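Local coordinates for uncharacterized protein (Nostoc punctiforme, PDB 2QDR) that is of unknown function but has a cupin-type double-stranded beta-helix fold and may be a dioxygenase, at residues Trp67-Met72 with Gly107-Asp112; Glu114-Lys119 with Lys208-Asp213; Ile122-Trp127 with Ser135-Gly140. All coordinates share one frame; numbering follows the deposited sequence.

Overall arrangement
The three contacts are in one cupin-family chain of strands and loops. Interaction 1 comes first along the chain and closes before the other two open. Interaction 3 is nested inside the long loop closed by interaction 2. The centres of interactions 1 and 2 lie about 19 Å apart; interaction 3 lies about 12 Å from each. Strands 113-117 and 133-137 are neighbours in one sheet, bonded between I115 and S135, so interactions 2 and 3 share it. Interactions 1 and 3 meet through D112 with A139 and F109 with G140. Interaction 2, nearest the chain's middle, joins strand 113-117 to strand 205-212 of the other large sheet. Interaction 3 packs a hairpin on the first sheet, and interaction 1 a loop on strand 108-109.

Interaction 1. Residues Trp67-Met72 with Gly107-Asp112; sequences WRVRGM and GIFTAD
The F109 ring is reached by V69 and M72, and torsions place the ring and the M72 methyl. The F109 side chain leaves its backbone with CG opposite the carbonyl carbon (chi1 -59°), and the outer end of the ring comes nearer to residues 67-72 than its CB does. M72 is modelled as selenomethionine. Its CG is anti to the backbone N, and the chain then folds at chi2 (74°) and chi3 (67°). These folds carry the terminal methyl CE to the phenyl group.

Both methyls arrive at the rim of the ring, near its plane, and neither lies over a face. V69 CG1 is 4.5 Å from F109 CE1. M72 CE is also 4.5 Å from F109 CE1, so a single ring carbon meets both groups. The two aliphatic side chains also lie against each other, with V69 CG2 4.1 Å from M72 CE. The contact is light and purely apolar. No hydrogen bond crosses it, and it buries little surface.

A type II beta turn from V69 to M72 brings the two side chains side by side. It is closed by a backbone bond from M72 N to V69 O, 3.1 Å long. G71 holds the third position of the turn with positive phi. It has no side chain to crowd the carbonyl O of R70 at these backbone angles.

L166 packs on both V69 and F109, and P105 lies against M72. The turn belongs to the loop between strands 64-67 and 79-86, where R70 bonds through its backbone to Y168. Strand 108-109 pairs antiparallel with strand 168-169, so strand 168-169 bonds to both segments, through R70 and I108.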
loop_
_atom_site.group_PDB
_atom_site.type_symbol
_atom_site.label_atom_id
_atom_site.label_comp_id
_atom_site.label_asym_id
_atom_site.label_seq_id
_atom_site.Cartn_x
_atom_site.Cartn_y
_atom_site.Cartn_z
ATOM N N TRP A 67 0.336 30.067 45.120
ATOM C CA TRP A 67 0.285 28.614 45.048
ATOM C C TRP A 67 1.683 28.047 45.205
ATOM O O TRP A 67 2.649 28.614 44.694
ATOM C CB TRP A 67 -0.317 28.152 43.729
ATOM C CG TRP A 67 -0.272 26.675 43.540
ATOM C CD1 TRP A 67 -1.075 25.743 44.136
ATOM C CD2 TRP A 67 0.610 25.955 42.678
ATOM N NE1 TRP A 67 -0.739 24.484 43.701
ATOM C CE2 TRP A 67 0.292 24.586 42.804
ATOM C CE3 TRP A 67 1.641 26.334 41.816
ATOM C CZ2 TRP A 67 0.965 23.596 42.095
ATOM C CZ3 TRP A 67 2.313 25.348 41.114
ATOM C CH2 TRP A 67 1.971 23.994 41.257
ATOM N N ARG A 68 1.773 26.913 45.898
ATOM C CA ARG A 68 3.033 26.263 46.173
ATOM C C ARG A 68 2.769 24.768 46.356
ATOM O O ARG A 68 1.769 24.408 46.972
ATOM C CB ARG A 68 3.576 26.868 47.461
ATOM C CG ARG A 68 5.061 26.693 47.725
ATOM C CD ARG A 68 5.443 27.260 49.097
ATOM N NE ARG A 68 4.776 28.538 49.390
ATOM C CZ ARG A 68 5.095 29.737 48.887
ATOM N NH1 ARG A 68 6.066 29.886 47.993
ATOM N NH2 ARG A 68 4.393 30.808 49.253
ATOM N N VAL A 69 3.634 23.908 45.807
ATOM C CA VAL A 69 3.455 22.451 45.922
ATOM C C VAL A 69 3.722 22.031 47.366
ATOM O O VAL A 69 4.723 22.444 47.936
ATOM C CB VAL A 69 4.366 21.678 44.960
ATOM C CG1 VAL A 69 4.225 20.154 45.157
ATOM C CG2 VAL A 69 4.056 22.044 43.519
ATOM N N ARG A 70 2.826 21.227 47.950
ATOM C CA ARG A 70 2.959 20.783 49.355
ATOM C C ARG A 70 4.294 20.052 49.533
ATOM O O ARG A 70 4.659 19.229 48.692
ATOM C CB ARG A 70 1.762 19.910 49.793
ATOM C CG ARG A 70 1.704 19.617 51.323
ATOM C CD ARG A 70 0.427 18.871 51.752
ATOM N N GLY A 71 5.040 20.409 50.582
ATOM C CA GLY A 71 6.354 19.822 50.864
ATOM C C GLY A 71 7.536 20.642 50.350
ATOM O O GLY A 71 8.660 20.439 50.795
HETATM N N MSE A 72 7.291 21.569 49.427
HETATM C CA MSE A 72 8.313 22.427 48.853
HETATM C C MSE A 72 8.836 23.377 49.915
HETATM O O MSE A 72 8.063 23.753 50.793
HETATM C CB MSE A 72 7.668 23.248 47.737
HETATM C CG MSE A 72 8.562 24.026 46.824
HETATM SE SE MSE A 72 9.493 22.862 45.574
HETATM C CE MSE A 72 8.034 22.224 44.471
ATOM N N GLY A 107 14.367 16.717 43.458
ATOM C CA GLY A 107 13.623 15.811 44.323
ATOM C C GLY A 107 12.648 14.984 43.539
ATOM O O GLY A 107 12.766 14.877 42.318
ATOM N N ILE A 108 11.697 14.390 44.250
ATOM C CA ILE A 108 10.657 13.558 43.648
ATOM C C ILE A 108 9.309 14.121 44.020
ATOM O O ILE A 108 9.222 15.083 44.788
ATOM C CB ILE A 108 10.740 12.068 44.110
ATOM C CG1 ILE A 108 10.529 11.917 45.634
ATOM C CG2 ILE A 108 12.063 11.474 43.692
ATOM C CD1 ILE A 108 10.537 10.477 46.125
ATOM N N PHE A 109 8.269 13.527 43.443
ATOM C CA PHE A 109 6.897 13.871 43.741
ATOM C C PHE A 109 6.193 12.555 44.094
ATOM O O PHE A 109 6.503 11.513 43.519
ATOM C CB PHE A 109 6.252 14.600 42.580
ATOM C CG PHE A 109 6.954 15.871 42.212
ATOM C CD1 PHE A 109 6.730 17.040 42.941
ATOM C CD2 PHE A 109 7.827 15.916 41.134
ATOM C CE1 PHE A 109 7.373 18.230 42.609
ATOM C CE2 PHE A 109 8.475 17.110 40.789
ATOM C CZ PHE A 109 8.249 18.266 41.530
ATOM N N THR A 110 5.256 12.604 45.039
ATOM C CA THR A 110 4.513 11.412 45.486
ATOM C C THR A 110 3.421 10.908 44.522
ATOM O O THR A 110 2.738 9.935 44.843
ATOM C CB THR A 110 3.859 11.669 46.879
ATOM O OG1 THR A 110 2.983 12.799 46.804
ATOM C CG2 THR A 110 4.916 11.925 47.952
ATOM N N ALA A 111 3.259 11.542 43.353
ATOM C CA ALA A 111 2.246 11.153 42.376
ATOM C C ALA A 111 2.728 11.405 40.964
ATOM O O ALA A 111 3.644 12.205 40.750
ATOM C CB ALA A 111 0.986 11.942 42.628
ATOM N N ASP A 112 2.114 10.715 40.007
ATOM C CA ASP A 112 2.453 10.897 38.599
ATOM C C ASP A 112 2.112 12.347 38.223
ATOM O O ASP A 112 1.033 12.841 38.591
ATOM C CB ASP A 112 1.699 9.924 37.685
ATOM C CG ASP A 112 2.046 8.470 37.939
ATOM O OD1 ASP A 112 2.986 8.180 38.707
ATOM O OD2 ASP A 112 1.359 7.610 37.358
#

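Interaction 2. Residues Glu114-Lys119 with Lys208-Asp213; sequences EIFVIK and KWLRKD
E114 and R211 reach toward each other from different strands, and their side chains cross at about a right angle. The carboxylate and guanidinium planes are also nearly perpendicular, 87° apart, so this is no flat, two-pronged pairing. The salt bridge rests on E114 OE2 and R211 NH2, 2.9 Å apart. A weak hydrogen bond, part of the same salt bridge, runs from R211 NE to E114 OE1 at 3.4 Å. The R211 chain starts extended and bends at chi3 (64°), which turns its head. On the far side of that head, R211 NH1 makes a salt bridge to D213 OD1 at 3.1 Å, with weak hydrogen-bond geometry.

The carboxylate is buried but well supplied. OE1 also bonds to Y134 OH, which R211 NE shares as a partner, and OE2 takes R284 and N161 as well. With an alanine here, R211 and R284 would probably each lose a buried acidic mate, and Y134 OH would lose a hydrogen-bonding partner.

Beside the charges, L210 CD1 meets the F116 ring obliquely, 4.2 Å from F116 CE1. L210 and R211 both face V219 in a classic beta bulge. This is consistent with two consecutive residues both pointing at strand 113-117. In this double-stranded beta-helix protein of the cupin clan, a buried salt-bridge network and an apolar pair join strand 113-117 of one large sheet to strand 205-212 of the other.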
loop_
_atom_site.group_PDB
_atom_site.type_symbol
_atom_site.label_atom_id
_atom_site.label_comp_id
_atom_site.label_asym_id
_atom_site.label_seq_id
_atom_site.Cartn_x
_atom_site.Cartn_y
_atom_site.Cartn_z
ATOM N N GLU A 114 2.171 15.268 34.935
ATOM C CA GLU A 114 2.317 15.576 33.516
ATOM C C GLU A 114 2.398 17.087 33.427
ATOM O O GLU A 114 1.717 17.795 34.171
ATOM C CB GLU A 114 1.179 15.057 32.668
ATOM C CG GLU A 114 0.769 13.681 33.054
ATOM C CD GLU A 114 -0.045 12.982 31.997
ATOM O OE1 GLU A 114 0.331 13.013 30.805
ATOM O OE2 GLU A 114 -1.031 12.346 32.382
ATOM N N ILE A 115 3.236 17.556 32.508
ATOM C CA ILE A 115 3.498 18.962 32.289
ATOM C C ILE A 115 3.447 19.246 30.808
ATOM O O ILE A 115 4.038 18.498 30.051
ATOM C CB ILE A 115 4.909 19.288 32.844
ATOM C CG1 ILE A 115 4.944 19.080 34.362
ATOM C CG2 ILE A 115 5.380 20.712 32.520
ATOM C CD1 ILE A 115 6.298 19.310 34.972
ATOM N N PHE A 116 2.754 20.317 30.415
ATOM C CA PHE A 116 2.661 20.745 29.020
ATOM C C PHE A 116 2.749 22.269 28.995
ATOM O O PHE A 116 1.866 22.938 29.522
ATOM C CB PHE A 116 1.382 20.264 28.347
ATOM C CG PHE A 116 1.312 20.632 26.893
ATOM C CD1 PHE A 116 1.919 19.831 25.944
ATOM C CD2 PHE A 116 0.667 21.788 26.476
ATOM C CE1 PHE A 116 1.873 20.162 24.595
ATOM C CE2 PHE A 116 0.618 22.135 25.135
ATOM C CZ PHE A 116 1.217 21.313 24.188
ATOM N N VAL A 117 3.774 22.803 28.331
ATOM C CA VAL A 117 4.019 24.253 28.294
ATOM C C VAL A 117 3.131 25.003 27.300
ATOM O O VAL A 117 3.195 24.756 26.102
ATOM C CB VAL A 117 5.502 24.549 27.974
ATOM C CG1 VAL A 117 5.787 26.069 27.966
ATOM C CG2 VAL A 117 6.418 23.831 28.975
ATOM N N ILE A 118 2.348 25.950 27.814
ATOM C CA ILE A 118 1.433 26.763 27.022
ATOM C C ILE A 118 2.113 28.026 26.516
ATOM O O ILE A 118 1.963 28.376 25.355
ATOM C CB ILE A 118 0.199 27.185 27.845
ATOM C CG1 ILE A 118 -0.541 25.958 28.386
ATOM C CG2 ILE A 118 -0.748 28.072 26.994
ATOM C CD1 ILE A 118 -1.679 26.307 29.325
ATOM N N LYS A 119 2.798 28.734 27.408
ATOM C CA LYS A 119 3.499 29.967 27.071
ATOM C C LYS A 119 4.831 29.974 27.813
ATOM O O LYS A 119 4.960 29.338 28.863
ATOM C CB LYS A 119 2.655 31.190 27.467
ATOM C CG LYS A 119 3.119 32.547 26.878
ATOM C CD LYS A 119 2.408 33.788 27.494
ATOM C CE LYS A 119 2.918 34.107 28.918
ATOM N NZ LYS A 119 2.242 35.258 29.570
ATOM N N LYS A 208 -0.767 13.843 17.120
ATOM C CA LYS A 208 0.619 13.750 17.599
ATOM C C LYS A 208 0.612 13.100 18.960
ATOM O O LYS A 208 0.334 13.771 19.956
ATOM C CB LYS A 208 1.338 15.088 17.734
ATOM C CG LYS A 208 1.965 15.629 16.499
ATOM C CD LYS A 208 2.650 16.950 16.820
ATOM C CE LYS A 208 3.257 17.540 15.587
ATOM N NZ LYS A 208 4.035 18.775 15.841
ATOM N N TRP A 209 0.917 11.807 19.013
ATOM C CA TRP A 209 0.971 11.113 20.297
ATOM C C TRP A 209 2.130 11.566 21.164
ATOM O O TRP A 209 3.264 11.593 20.712
ATOM C CB TRP A 209 1.098 9.603 20.111
ATOM C CG TRP A 209 -0.150 8.964 19.726
ATOM C CD1 TRP A 209 -0.649 8.805 18.473
ATOM C CD2 TRP A 209 -1.086 8.378 20.616
ATOM N NE1 TRP A 209 -1.849 8.150 18.526
ATOM C CE2 TRP A 209 -2.139 7.868 19.837
ATOM C CE3 TRP A 209 -1.136 8.229 22.005
ATOM C CZ2 TRP A 209 -3.240 7.230 20.401
ATOM C CZ3 TRP A 209 -2.212 7.586 22.558
ATOM C CH2 TRP A 209 -3.253 7.092 21.758
ATOM N N LEU A 210 1.824 11.935 22.404
ATOM C CA LEU A 210 2.825 12.345 23.379
ATOM C C LEU A 210 3.093 11.220 24.389
ATOM O O LEU A 210 4.226 11.077 24.877
ATOM C CB LEU A 210 2.366 13.596 24.098
ATOM C CG LEU A 210 2.035 14.816 23.237
ATOM C CD1 LEU A 210 1.554 15.958 24.149
ATOM C CD2 LEU A 210 3.212 15.253 22.368
ATOM N N ARG A 211 2.060 10.440 24.724
ATOM C CA ARG A 211 2.198 9.323 25.661
ATOM C C ARG A 211 1.023 8.356 25.502
ATOM O O ARG A 211 -0.101 8.789 25.282
ATOM C CB ARG A 211 2.273 9.823 27.103
ATOM C CG ARG A 211 2.511 8.714 28.166
ATOM C CD ARG A 211 2.554 9.300 29.576
ATOM N NE ARG A 211 1.252 9.881 29.909
ATOM C CZ ARG A 211 0.243 9.253 30.505
ATOM N NH1 ARG A 211 0.330 7.986 30.914
ATOM N NH2 ARG A 211 -0.883 9.919 30.718
ATOM N N LYS A 212 1.293 7.062 25.661
ATOM C CA LYS A 212 0.285 6.012 25.537
ATOM C C LYS A 212 0.325 5.080 26.763
ATOM O O LYS A 212 1.390 4.597 27.123
ATOM C CB LYS A 212 0.523 5.256 24.220
ATOM C CG LYS A 212 -0.596 4.299 23.798
ATOM C CD LYS A 212 -0.373 3.644 22.412
ATOM C CE LYS A 212 -0.382 4.640 21.233
ATOM N NZ LYS A 212 -0.172 3.977 19.903
ATOM N N ASP A 213 -0.828 4.856 27.411
ATOM C CA ASP A 213 -0.957 3.971 28.593
ATOM C C ASP A 213 -0.709 2.545 28.227
ATOM O O ASP A 213 -0.689 2.196 27.045
ATOM C CB ASP A 213 -2.390 3.937 29.161
ATOM C CG ASP A 213 -2.852 5.241 29.737
ATOM O OD1 ASP A 213 -2.030 5.994 30.295
ATOM O OD2 ASP A 213 -4.080 5.472 29.697
#

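Interaction 3. Residues Ile122-Trp127 with Ser135-Gly140; sequences IQLGEW and SFIPAG
L124 and I137 meet through their terminal methyls, with L124 CD2 3.7 Å from I137 CD1. The two side chains cross obliquely. In L124 the first torsion (chi1 -83°) sets CG opposite the carbonyl carbon, and CD2 is the branch that does the touching. The same methyl packs beside the S135 hydroxyl, with L124 CD2 4.2 Å from S135 OG. That hydroxyl finds its polar partners on another strand, at the carbonyl oxygens of I184 and P185. L124, having no polar group in its side chain, meets it by packing alone.

The next shell is the tight turn that carries L124. Residues L124 to W127 form a type II' beta turn, with G125 at positive phi in its second position. Backbone bonds close it in both directions. L124 N to W127 O is 2.9 Å, and W127 N to L124 O is 3.3 Å. Q123 braces the turn from its side chain. Its NE2 donates to G125 O over 2.8 Å, nearly straight at 164°. The bond lies in the carbonyl plane and close to the plane of the Q123 amide. In the third position of the turn, E126 lays its CG over the centre of one face of the W127 ring, 3.4 Å above the plane. W127 NE1 bonds to T269 OG1 of a second subunit, so the turn also meets the subunit interface.

I115 lies against both L124 and I137, and L129 packs on L124 and S135. Strand 121-124 forms a hairpin with strand 127-129 in a four-stranded antiparallel sheet. Strand 133-137 belongs to a larger sheet, between strands 113-117 and 184-188. The contact thus joins the end of the hairpin strand to the neighbouring sheet through the L124-I137 methyl contact, with I115 and L129 packed alongside.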
loop_
_atom_site.group_PDB
_atom_site.type_symbol
_atom_site.label_atom_id
_atom_site.label_comp_id
_atom_site.label_asym_id
_atom_site.label_seq_id
_atom_site.Cartn_x
_atom_site.Cartn_y
_atom_site.Cartn_z
ATOM N N ILE A 122 10.438 26.643 30.420
ATOM C CA ILE A 122 10.846 26.145 31.719
ATOM C C ILE A 122 12.030 25.202 31.466
ATOM O O ILE A 122 12.308 24.868 30.315
ATOM C CB ILE A 122 9.609 25.477 32.444
ATOM C CG1 ILE A 122 9.879 25.209 33.916
ATOM C CG2 ILE A 122 9.149 24.174 31.771
ATOM N N GLN A 123 12.766 24.835 32.509
ATOM C CA GLN A 123 13.884 23.890 32.379
ATOM C C GLN A 123 13.817 22.899 33.537
ATOM O O GLN A 123 13.884 23.318 34.677
ATOM C CB GLN A 123 15.244 24.588 32.376
ATOM C CG GLN A 123 16.411 23.616 32.142
ATOM C CD GLN A 123 17.770 24.275 32.176
ATOM O OE1 GLN A 123 17.937 25.405 31.724
ATOM N NE2 GLN A 123 18.767 23.551 32.694
ATOM N N LEU A 124 13.664 21.607 33.223
ATOM C CA LEU A 124 13.616 20.512 34.214
ATOM C C LEU A 124 14.932 19.753 34.205
ATOM O O LEU A 124 15.163 18.919 33.315
ATOM C CB LEU A 124 12.441 19.554 33.965
ATOM C CG LEU A 124 11.071 19.991 34.525
ATOM C CD1 LEU A 124 10.619 21.388 34.068
ATOM C CD2 LEU A 124 10.014 18.948 34.184
ATOM N N GLY A 125 15.771 20.025 35.211
ATOM C CA GLY A 125 17.082 19.414 35.315
ATOM C C GLY A 125 17.908 20.010 34.186
ATOM O O GLY A 125 17.974 21.228 34.039
ATOM N N GLU A 126 18.488 19.151 33.357
ATOM C CA GLU A 126 19.312 19.587 32.207
ATOM C C GLU A 126 18.524 19.923 30.942
ATOM O O GLU A 126 19.074 20.554 30.039
ATOM C CB GLU A 126 20.343 18.507 31.832
ATOM C CG GLU A 126 19.743 17.133 31.475
ATOM C CD GLU A 126 20.758 16.156 30.990
ATOM O OE1 GLU A 126 21.353 16.434 29.934
ATOM O OE2 GLU A 126 20.899 15.083 31.611
ATOM N N TRP A 127 17.253 19.521 30.876
ATOM C CA TRP A 127 16.438 19.718 29.669
ATOM C C TRP A 127 15.464 20.899 29.629
ATOM O O TRP A 127 14.679 21.079 30.551
ATOM C CB TRP A 127 15.619 18.455 29.437
ATOM C CG TRP A 127 16.465 17.243 29.330
ATOM C CD1 TRP A 127 17.248 16.887 28.277
ATOM C CD2 TRP A 127 16.583 16.196 30.296
ATOM N NE1 TRP A 127 17.869 15.692 28.532
ATOM C CE2 TRP A 127 17.474 15.240 29.763
ATOM C CE3 TRP A 127 16.038 15.981 31.572
ATOM C CZ2 TRP A 127 17.836 14.087 30.461
ATOM C CZ3 TRP A 127 16.390 14.827 32.263
ATOM C CH2 TRP A 127 17.282 13.898 31.710
ATOM N N SER A 135 6.330 16.742 29.281
ATOM C CA SER A 135 7.054 15.829 30.150
ATOM C C SER A 135 6.089 15.031 31.010
ATOM O O SER A 135 5.070 15.568 31.451
ATOM C CB SER A 135 8.033 16.549 31.077
ATOM O OG SER A 135 8.621 15.611 31.977
ATOM N N PHE A 136 6.412 13.749 31.203
ATOM C CA PHE A 136 5.668 12.838 32.072
ATOM C C PHE A 136 6.683 12.378 33.110
ATOM O O PHE A 136 7.667 11.724 32.764
ATOM C CB PHE A 136 5.080 11.613 31.375
ATOM C CG PHE A 136 4.339 10.705 32.320
ATOM C CD1 PHE A 136 4.994 9.702 33.017
ATOM C CD2 PHE A 136 2.989 10.881 32.539
ATOM C CE1 PHE A 136 4.311 8.884 33.909
ATOM C CE2 PHE A 136 2.289 10.058 33.430
ATOM C CZ PHE A 136 2.955 9.060 34.110
ATOM N N ILE A 137 6.424 12.707 34.368
ATOM C CA ILE A 137 7.292 12.374 35.476
ATOM C C ILE A 137 6.569 11.364 36.368
ATOM O O ILE A 137 5.705 11.754 37.160
ATOM C CB ILE A 137 7.665 13.643 36.276
ATOM C CG1 ILE A 137 8.225 14.719 35.334
ATOM C CG2 ILE A 137 8.651 13.293 37.414
ATOM C CD1 ILE A 137 8.418 16.067 35.974
ATOM N N PRO A 138 6.899 10.062 36.236
ATOM C CA PRO A 138 6.237 9.065 37.080
ATOM C C PRO A 138 6.561 9.297 38.538
ATOM O O PRO A 138 7.611 9.867 38.845
ATOM C CB PRO A 138 6.836 7.724 36.623
ATOM C CG PRO A 138 7.630 8.002 35.417
ATOM C CD PRO A 138 7.888 9.455 35.333
ATOM N N ALA A 139 5.654 8.881 39.413
ATOM C CA ALA A 139 5.834 9.040 40.846
ATOM C C ALA A 139 7.095 8.325 41.252
ATOM O O ALA A 139 7.305 7.189 40.842
ATOM C CB ALA A 139 4.655 8.468 41.605
ATOM N N GLY A 140 7.952 9.007 42.004
ATOM C CA GLY A 140 9.205 8.431 42.485
ATOM C C GLY A 140 10.432 8.716 41.643
ATOM O O GLY A 140 11.544 8.459 42.092
#